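Local structure of transaminase (Bacillus megaterium, 5G0A) at the interface of chains A and B and the interface of chains A and C. The protein catalyses S-selective, pyridoxal-5'-phosphate-dependent transfer of amino groups as an omega-transaminase of the class-III aminotransferase family. Sequence-based numbering; all coordinates share one arbitrary frame. Chains: chain A/B/C, Transaminase.

Contact 1: the interface of chains A and B. Residues chain A 145-146, 160, 162, 179, 191, 407; chain B 221, 224-229.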
ATOM      1  N   GLU A 145      19.638   1.682   2.983  1.00 22.90           N
ATOM      2  CA  GLU A 145      20.155   1.591   1.613  1.00 26.33           C
ATOM      3  C   GLU A 145      21.201   0.474   1.524  1.00 24.17           C
ATOM      4  O   GLU A 145      22.140   0.438   2.348  1.00 24.63           O
ATOM      5  CB  GLU A 145      20.779   2.933   1.140  1.00 28.42           C
ATOM      6  CG  GLU A 145      20.959   2.913  -0.392  1.00 33.03           C
ATOM      7  CD  GLU A 145      21.637   4.113  -1.048  1.00 40.91           C
ATOM      8  OE1 GLU A 145      22.185   4.990  -0.349  1.00 37.50           O
ATOM      9  OE2 GLU A 145      21.613   4.151  -2.308  1.00 40.84           O
ATOM     10  N   HIS A 146      21.043  -0.392   0.508  1.00 22.21           N
ATOM     11  CA  HIS A 146      21.953  -1.506   0.160  1.00 23.29           C
ATOM     12  C   HIS A 146      21.820  -2.755   1.027  1.00 22.02           C
ATOM     13  O   HIS A 146      22.529  -3.732   0.782  1.00 23.11           O
ATOM     14  CB  HIS A 146      23.452  -1.086   0.104  1.00 24.07           C
ATOM     15  CG  HIS A 146      23.706   0.133  -0.723  1.00 27.02           C
ATOM     16  ND1 HIS A 146      24.613   1.106  -0.351  1.00 28.76           N
ATOM     17  CD2 HIS A 146      23.126   0.567  -1.867  1.00 27.08           C
ATOM     18  CE1 HIS A 146      24.594   2.075  -1.247  1.00 31.14           C
ATOM     19  NE2 HIS A 146      23.711   1.767  -2.182  1.00 29.03           N
ATOM     20  N   ARG A 160      16.951  -3.325   0.120  1.00 20.75           N
ATOM     21  CA  ARG A 160      17.143  -2.107  -0.673  1.00 22.43           C
ATOM     22  C   ARG A 160      18.456  -2.222  -1.453  1.00 22.80           C
ATOM     23  O   ARG A 160      19.245  -1.282  -1.553  1.00 23.68           O
ATOM     24  CB  ARG A 160      17.078  -0.821   0.179  1.00 22.18           C
ATOM     25  CG  ARG A 160      15.725  -0.544   0.857  1.00 23.37           C
ATOM     26  CD  ARG A 160      14.523  -0.574  -0.101  1.00 24.57           C
ATOM     27  NE  ARG A 160      14.875  -0.048  -1.428  1.00 24.78           N
ATOM     28  CZ  ARG A 160      14.177  -0.266  -2.542  1.00 26.05           C
ATOM     29  NH1 ARG A 160      13.050  -0.975  -2.513  1.00 26.21           N
ATOM     30  NH2 ARG A 160      14.613   0.207  -3.706  1.00 27.85           N
ATOM     31  N   ARG A 162      19.441  -2.786  -5.121  1.00 22.51           N
ATOM     32  CA  ARG A 162      18.726  -2.625  -6.394  1.00 23.01           C
ATOM     33  C   ARG A 162      18.837  -3.839  -7.300  1.00 22.48           C
ATOM     34  O   ARG A 162      17.845  -4.247  -7.950  1.00 21.88           O
ATOM     35  CB  ARG A 162      19.260  -1.374  -7.123  1.00 21.74           C
ATOM     36  CG  ARG A 162      18.485  -1.027  -8.386  1.00 23.42           C
ATOM     37  CD  ARG A 162      19.183   0.111  -9.109  1.00 23.87           C
ATOM     38  NE  ARG A 162      18.390   0.502 -10.279  1.00 25.61           N
ATOM     39  CZ  ARG A 162      18.848   1.297 -11.245  1.00 27.61           C
ATOM     40  NH1 ARG A 162      20.087   1.790 -11.183  1.00 28.28           N
ATOM     41  NH2 ARG A 162      18.059   1.612 -12.261  1.00 27.52           N
ATOM     42  N   GLN A 179      10.763  -3.962 -12.866  1.00 23.84           N
ATOM     43  CA  GLN A 179      10.578  -4.393 -11.468  1.00 23.00           C
ATOM     44  C   GLN A 179       9.249  -5.128 -11.349  1.00 22.42           C
ATOM     45  O   GLN A 179       8.386  -5.021 -12.246  1.00 24.23           O
ATOM     46  CB  GLN A 179      10.621  -3.184 -10.532  1.00 23.98           C
ATOM     47  CG  GLN A 179      11.920  -2.400 -10.643  1.00 26.28           C
ATOM     48  CD  GLN A 179      12.024  -1.277  -9.622  1.00 28.62           C
ATOM     49  OE1 GLN A 179      11.679  -1.458  -8.450  1.00 29.53           O
ATOM     50  NE2 GLN A 179      12.510  -0.118 -10.057  1.00 26.64           N
ATOM     51  N   MET A 191      13.449   3.548   4.119  1.00 24.83           N
ATOM     52  CA  MET A 191      14.856   3.338   3.835  1.00 25.24           C
ATOM     53  C   MET A 191      15.674   4.468   4.433  1.00 25.79           C
ATOM     54  O   MET A 191      15.588   5.627   3.973  1.00 27.29           O
ATOM     55  CB  MET A 191      15.113   3.255   2.331  1.00 25.38           C
ATOM     56  CG  MET A 191      16.562   2.939   2.009  1.00 25.82           C
ATOM     57  SD  MET A 191      16.936   2.783   0.271  1.00 26.17           S
ATOM     58  CE  MET A 191      16.857   4.498  -0.263  1.00 27.69           C
ATOM     59  N   ASN A 407      24.459   0.729  -6.601  1.00 26.54           N
ATOM     60  CA  ASN A 407      23.203   0.923  -7.329  1.00 25.99           C
ATOM     61  C   ASN A 407      23.252   0.463  -8.788  1.00 24.59           C
ATOM     62  O   ASN A 407      22.423   0.855  -9.578  1.00 26.85           O
ATOM     63  CB  ASN A 407      22.715   2.388  -7.229  1.00 27.62           C
ATOM     64  CG  ASN A 407      22.080   2.704  -5.890  1.00 30.41           C
ATOM     65  OD1 ASN A 407      21.468   1.846  -5.254  1.00 31.24           O
ATOM     66  ND2 ASN A 407      22.230   3.948  -5.447  1.00 29.44           N
TER
ATOM     67  N   ARG B 221      20.737   9.479  -4.845  1.00 26.12           N
ATOM     68  CA  ARG B 221      20.992   8.092  -4.418  1.00 28.64           C
ATOM     69  C   ARG B 221      19.693   7.339  -4.164  1.00 26.87           C
ATOM     70  O   ARG B 221      19.560   6.180  -4.511  1.00 26.03           O
ATOM     71  CB  ARG B 221      21.835   8.063  -3.146  1.00 32.88           C
ATOM     72  CG  ARG B 221      23.335   8.210  -3.347  1.00 38.09           C
ATOM     73  CD  ARG B 221      24.019   7.754  -2.066  1.00 44.21           C
ATOM     74  NE  ARG B 221      25.479   7.715  -2.162  1.00 53.02           N
ATOM     75  CZ  ARG B 221      26.231   6.787  -1.578  1.00 48.73           C
ATOM     76  NH1 ARG B 221      25.655   5.816  -0.872  1.00 52.01           N
ATOM     77  NH2 ARG B 221      27.548   6.817  -1.713  1.00 55.60           N
ATOM     78  N   GLU B 224      18.121   6.558  -7.617  1.00 25.56           N
ATOM     79  CA  GLU B 224      18.890   5.482  -8.242  1.00 26.46           C
ATOM     80  C   GLU B 224      18.519   4.159  -7.610  1.00 28.12           C
ATOM     81  O   GLU B 224      18.261   3.200  -8.326  1.00 27.89           O
ATOM     82  CB  GLU B 224      20.379   5.704  -8.064  1.00 28.44           C
ATOM     83  CG  GLU B 224      20.938   6.814  -8.938  1.00 32.40           C
ATOM     84  CD  GLU B 224      22.366   7.147  -8.544  1.00 39.44           C
ATOM     85  OE1 GLU B 224      22.869   6.591  -7.529  1.00 43.12           O
ATOM     86  OE2 GLU B 224      22.986   7.959  -9.249  1.00 41.49           O
ATOM     87  N   ASN B 225      18.452   4.136  -6.279  1.00 25.58           N
ATOM     88  CA  ASN B 225      18.172   2.883  -5.543  1.00 25.59           C
ATOM     89  C   ASN B 225      16.795   2.291  -5.861  1.00 23.82           C
ATOM     90  O   ASN B 225      16.657   1.087  -6.065  1.00 25.55           O
ATOM     91  CB  ASN B 225      18.315   3.094  -4.038  1.00 24.31           C
ATOM     92  CG  ASN B 225      18.215   1.798  -3.253  1.00 25.50           C
ATOM     93  OD1 ASN B 225      17.110   1.320  -2.930  1.00 26.93           O
ATOM     94  ND2 ASN B 225      19.362   1.218  -2.938  1.00 27.61           N
ATOM     95  N   TYR B 226      15.782   3.160  -5.930  1.00 24.09           N
ATOM     96  CA  TYR B 226      14.421   2.736  -6.199  1.00 21.99           C
ATOM     97  C   TYR B 226      14.181   2.577  -7.687  1.00 24.74           C
ATOM     98  O   TYR B 226      13.156   2.021  -8.085  1.00 26.36           O
ATOM     99  CB  TYR B 226      13.409   3.703  -5.581  1.00 24.30           C
ATOM    100  CG  TYR B 226      13.115   3.384  -4.135  1.00 23.97           C
ATOM    101  CD1 TYR B 226      13.918   3.893  -3.104  1.00 24.85           C
ATOM    102  CD2 TYR B 226      12.041   2.549  -3.799  1.00 23.61           C
ATOM    103  CE1 TYR B 226      13.646   3.565  -1.772  1.00 26.02           C
ATOM    104  CE2 TYR B 226      11.757   2.235  -2.489  1.00 26.70           C
ATOM    105  CZ  TYR B 226      12.559   2.748  -1.477  1.00 27.06           C
ATOM    106  OH  TYR B 226      12.266   2.429  -0.147  1.00 28.23           O
ATOM    107  N   GLY B 227      15.130   3.068  -8.485  1.00 24.70           N
ATOM    108  CA  GLY B 227      15.049   2.974  -9.941  1.00 24.60           C
ATOM    109  C   GLY B 227      14.490   4.239 -10.561  1.00 25.17           C
ATOM    110  O   GLY B 227      13.319   4.536 -10.400  1.00 24.72           O
ATOM    111  N   PRO B 228      15.330   5.006 -11.276  1.00 24.92           N
ATOM    112  CA  PRO B 228      14.795   6.227 -11.888  1.00 24.66           C
ATOM    113  C   PRO B 228      13.595   5.945 -12.820  1.00 25.23           C
ATOM    114  O   PRO B 228      12.686   6.770 -12.957  1.00 27.03           O
ATOM    115  CB  PRO B 228      16.003   6.766 -12.688  1.00 25.97           C
ATOM    116  CG  PRO B 228      17.203   6.236 -11.958  1.00 26.80           C
ATOM    117  CD  PRO B 228      16.773   4.837 -11.551  1.00 25.06           C
ATOM    118  N   GLU B 229      13.591   4.754 -13.412  1.00 24.71           N
ATOM    119  CA  GLU B 229      12.525   4.335 -14.302  1.00 26.46           C
ATOM    120  C   GLU B 229      11.165   4.162 -13.600  1.00 26.48           C
ATOM    121  O   GLU B 229      10.147   3.985 -14.264  1.00 27.57           O
ATOM    122  CB  GLU B 229      12.937   3.052 -15.056  1.00 28.44           C
ATOM    123  CG  GLU B 229      12.834   1.742 -14.254  1.00 27.77           C
ATOM    124  CD  GLU B 229      13.931   1.509 -13.225  1.00 28.57           C
ATOM    125  OE1 GLU B 229      14.913   2.278 -13.133  1.00 28.07           O
ATOM    126  OE2 GLU B 229      13.816   0.494 -12.488  1.00 31.42           O
TER
HETATM  127  O   HOH W   1      15.707  -0.553 -10.861  1.00 28.67           O
HETATM  128  O   HOH W   2      12.008   4.614   1.804  1.00 32.04           O
HETATM  129  O   HOH W   3      24.866   5.090  -6.362  1.00 50.68           O
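Chain B presents the C-terminal end of helix 214-226, which stops at B:Tyr226, turns through B:Gly227 at a positive phi of 97° and enters the 3-10 helix 228-230; chain A meets it mainly with loops. B:Asn225, its CG anti to the backbone N (chi1 -173°), sends its amide into chain A. A:Arg160, bent at chi2 and chi3, grips B:Asn225 OD1 side-on, NE at 3.0 Å and NH2 at 2.8 Å, the oxygen lying in the guanidinium plane. On the other branch, B:Asn225 ND2 gives an almost straight bond to the backbone A:Arg160 O (2.9 Å) and a more bent one to A:Asn407 OD1. An alanine in place of B:Asn225 would remove this amide and would probably leave A:Arg160 less firmly oriented. The A:Arg160 guanidinium lies flat over the ring of B:Tyr226, planes 7° apart, with NH2 3.5 Å from the ring centroid, a cation-pi stack; A:Met191 CE touches the ring at CE1. A:Gln179 NE2 bridges B:Glu229 OE2 (2.8 Å) and the helix-end carbonyl B:Tyr226 O (3.0 Å). Extended A:Arg162 reaches B:Glu229 tip to tip in a loose salt bridge, its NH1 tied to A:Asn407 O and its NE linked by water to B:Glu229 OE2. A:Asn407 ND2 in turn holds A:Glu145 OE2. The patch thus seats a helix terminus of one subunit among loops, 3-10 helices 162-164 and 405-407, and strand 189-192 of its two-fold mate.

Contact 2: the interface of chains A and C. Residues chain A 133, 138-140, 187-188, 230; chain C 180-182, 185.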
ATOM      1  N   ARG A 133       6.303  -6.505  14.629  1.00 22.30           N
ATOM      2  CA  ARG A 133       5.081  -5.736  14.414  1.00 21.63           C
ATOM      3  C   ARG A 133       3.968  -6.114  15.388  1.00 22.70           C
ATOM      4  O   ARG A 133       3.267  -5.239  15.877  1.00 22.60           O
ATOM      5  CB  ARG A 133       4.610  -5.886  12.956  1.00 21.07           C
ATOM      6  CG  ARG A 133       5.540  -5.139  11.999  1.00 21.54           C
ATOM      7  CD  ARG A 133       5.188  -5.453  10.545  1.00 21.35           C
ATOM      8  NE  ARG A 133       5.759  -4.429   9.650  1.00 22.66           N
ATOM      9  CZ  ARG A 133       6.356  -4.674   8.487  1.00 24.64           C
ATOM     10  NH1 ARG A 133       6.481  -5.923   8.029  1.00 25.07           N
ATOM     11  NH2 ARG A 133       6.805  -3.646   7.763  1.00 23.87           N
ATOM     12  N   ARG A 138       2.833  -2.036  15.886  1.00 23.82           N
ATOM     13  CA  ARG A 138       3.188  -0.900  15.014  1.00 22.94           C
ATOM     14  C   ARG A 138       3.577  -1.407  13.634  1.00 21.23           C
ATOM     15  O   ARG A 138       4.105  -2.513  13.495  1.00 21.77           O
ATOM     16  CB  ARG A 138       4.383  -0.125  15.564  1.00 22.42           C
ATOM     17  CG  ARG A 138       4.160   0.463  16.963  1.00 22.41           C
ATOM     18  CD  ARG A 138       5.521   0.922  17.416  1.00 23.01           C
ATOM     19  NE  ARG A 138       5.475   1.314  18.837  1.00 27.30           N
ATOM     20  CZ  ARG A 138       6.556   1.561  19.567  1.00 26.63           C
ATOM     21  NH1 ARG A 138       7.769   1.470  19.035  1.00 27.30           N
ATOM     22  NH2 ARG A 138       6.407   1.904  20.852  1.00 30.08           N
ATOM     23  N   PRO A 139       3.321  -0.593  12.596  1.00 21.81           N
ATOM     24  CA  PRO A 139       3.536  -1.138  11.236  1.00 21.88           C
ATOM     25  C   PRO A 139       4.900  -0.910  10.594  1.00 21.34           C
ATOM     26  O   PRO A 139       5.301  -1.727   9.754  1.00 22.29           O
ATOM     27  CB  PRO A 139       2.502  -0.383  10.405  1.00 22.34           C
ATOM     28  CG  PRO A 139       2.290   0.926  11.124  1.00 23.03           C
ATOM     29  CD  PRO A 139       2.464   0.601  12.600  1.00 23.05           C
ATOM     30  N   LEU A 140       5.574   0.189  10.906  1.00 20.13           N
ATOM     31  CA  LEU A 140       6.737   0.602  10.094  1.00 21.12           C
ATOM     32  C   LEU A 140       8.010  -0.087  10.529  1.00 22.05           C
ATOM     33  O   LEU A 140       8.240  -0.263  11.722  1.00 22.58           O
ATOM     34  CB  LEU A 140       6.949   2.110  10.167  1.00 22.47           C
ATOM     35  CG  LEU A 140       5.824   3.004   9.604  1.00 24.18           C
ATOM     36  CD1 LEU A 140       6.246   4.456   9.621  1.00 24.34           C
ATOM     37  CD2 LEU A 140       5.450   2.613   8.178  1.00 26.31           C
ATOM     38  N   SER A 187       5.297   1.159   1.470  1.00 34.65           N
ATOM     39  CA  SER A 187       5.154   2.300   2.363  1.00 35.25           C
ATOM     40  C   SER A 187       5.285   1.908   3.837  1.00 36.24           C
ATOM     41  O   SER A 187       5.432   2.784   4.701  1.00 36.26           O
ATOM     42  CB  SER A 187       3.815   2.997   2.120  1.00 38.51           C
ATOM     43  OG  SER A 187       3.789   3.668   0.845  1.00 43.91           O
ATOM     44  N   ALA A 188       5.239   0.605   4.123  1.00 34.45           N
ATOM     45  CA  ALA A 188       5.458   0.109   5.515  1.00 28.12           C
ATOM     46  C   ALA A 188       6.917  -0.071   5.856  1.00 25.15           C
ATOM     47  O   ALA A 188       7.262  -0.584   6.938  1.00 24.10           O
ATOM     48  CB  ALA A 188       4.711  -1.176   5.787  1.00 31.78           C
ATOM     49  N   GLN A 230       4.765   4.705  15.666  1.00 25.11           N
ATOM     50  CA  GLN A 230       4.345   3.828  14.577  1.00 27.14           C
ATOM     51  C   GLN A 230       5.490   3.007  13.964  1.00 25.08           C
ATOM     52  O   GLN A 230       5.273   2.274  13.002  1.00 24.82           O
ATOM     53  CB  GLN A 230       3.474   4.578  13.543  1.00 32.85           C
ATOM     54  CG  GLN A 230       4.181   5.303  12.432  1.00 32.88           C
ATOM     55  CD  GLN A 230       3.223   5.613  11.272  1.00 34.78           C
ATOM     56  OE1 GLN A 230       2.266   4.854  11.009  1.00 37.13           O
ATOM     57  NE2 GLN A 230       3.463   6.725  10.588  1.00 35.47           N
TER
ATOM     58  N   ILE C 180      -1.404  -8.595  11.994  1.00 29.79           N
ATOM     59  CA  ILE C 180      -0.085  -7.995  11.858  1.00 28.47           C
ATOM     60  C   ILE C 180      -0.155  -6.584  11.242  1.00 27.29           C
ATOM     61  O   ILE C 180      -0.564  -6.404  10.081  1.00 26.64           O
ATOM     62  CB  ILE C 180       0.838  -8.866  10.976  1.00 25.25           C
ATOM     63  CG1 ILE C 180       0.915 -10.310  11.516  1.00 27.73           C
ATOM     64  CG2 ILE C 180       2.233  -8.252  10.873  1.00 26.50           C
ATOM     65  CD1 ILE C 180       1.526 -11.278  10.512  1.00 26.87           C
ATOM     66  N   PRO C 181       0.250  -5.565  12.011  1.00 26.58           N
ATOM     67  CA  PRO C 181       0.215  -4.193  11.515  1.00 26.22           C
ATOM     68  C   PRO C 181       1.082  -4.031  10.267  1.00 31.00           C
ATOM     69  O   PRO C 181       2.183  -4.583  10.196  1.00 30.14           O
ATOM     70  CB  PRO C 181       0.850  -3.393  12.668  1.00 26.39           C
ATOM     71  CG  PRO C 181       0.538  -4.205  13.884  1.00 26.06           C
ATOM     72  CD  PRO C 181       0.623  -5.634  13.444  1.00 26.73           C
ATOM     73  N   GLY C 182       0.581  -3.305   9.274  1.00 31.52           N
ATOM     74  CA  GLY C 182       1.417  -2.960   8.139  1.00 35.11           C
ATOM     75  C   GLY C 182       1.509  -4.007   7.044  1.00 39.45           C
ATOM     76  O   GLY C 182       2.087  -3.738   5.983  1.00 38.68           O
ATOM     77  N   TYR C 185      -0.034  -3.051   3.573  1.00 38.64           N
ATOM     78  CA  TYR C 185       0.383  -1.859   2.847  1.00 40.22           C
ATOM     79  C   TYR C 185       0.826  -2.387   1.495  1.00 42.04           C
ATOM     80  O   TYR C 185       1.488  -3.420   1.424  1.00 49.07           O
ATOM     81  CB  TYR C 185       1.606  -1.197   3.495  1.00 37.24           C
ATOM     82  CG  TYR C 185       1.395  -0.350   4.734  1.00 34.90           C
ATOM     83  CD1 TYR C 185       0.657  -0.805   5.812  1.00 34.47           C
ATOM     84  CD2 TYR C 185       2.001   0.909   4.839  1.00 34.73           C
ATOM     85  CE1 TYR C 185       0.531  -0.011   6.968  1.00 34.87           C
ATOM     86  CE2 TYR C 185       1.881   1.691   5.980  1.00 33.93           C
ATOM     87  CZ  TYR C 185       1.144   1.224   7.044  1.00 34.32           C
ATOM     88  OH  TYR C 185       0.993   2.031   8.170  1.00 39.65           O
TER
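C:Tyr185 lays one face of its ring against A:Ala188 in this contact between two class-III aminotransferase subunits. The methyl CB of A:Ala188 sits 3.8 Å from the centroid of the C:Tyr185 ring, a CH-pi contact displaced toward the rim on the CD2 side, while A:Ser187 CB comes to the ring edge in plane. With CG beside the backbone N (chi1 -78°), the tyrosine points its phenol end at A:Pro139, whose CG is 3.4 Å from C:Tyr185 OH. A:Pro139 crosses the tyrosine obliquely, and its CB also rests on C:Gly182 CA at 3.6 Å. C:Gly182 has a positive phi (84°) and no side chain, so the proline packs directly on its main chain. Next along the loop, C:Pro181 CB lies 3.8 Å from A:Pro139 CA, and its CG and CD lie along the backbone carbonyl of A:Arg133. Beyond it, C:Ile180 CG2 meets A:Arg133 CB at 3.9 Å, the two side chains crossing near a right angle. No nitrogen or oxygen is bonded across this patch, which relies on shape and apolar contact. A:Arg133, on helix 121-136, also works behind the contact, running extended from CG to NE. A:Arg133 NE donates to A:Pro139 O at 2.7 Å from above the carbonyl plane, anchoring the residue just before strand 140-144. Its NH2 adds weak bonds to A:Pro139 O and A:Ala188 O, the latter perhaps helping to steady A:Ala188.

The C-alpha centres of contact 1 and contact 2 are about 21 Å apart, and chain A contributes to both, with different partners. Strand 140-144 leads from one toward the other: A:Pro139 just before it and A:Leu140 at its start lie in contact 2, A:Glu145 just past its end in contact 1. A:Ala188, facing chain C, directly precedes strand 189-192, which carries A:Met191 toward chain B. Copies of 3-10 helix 228-230 lie at both, B:Glu229 bonding in contact 1 and A:Gln230 marginal to contact 2. Together the contacts connect subunits within the deposited tetramer; the structure alone does not show whether it forms in solution.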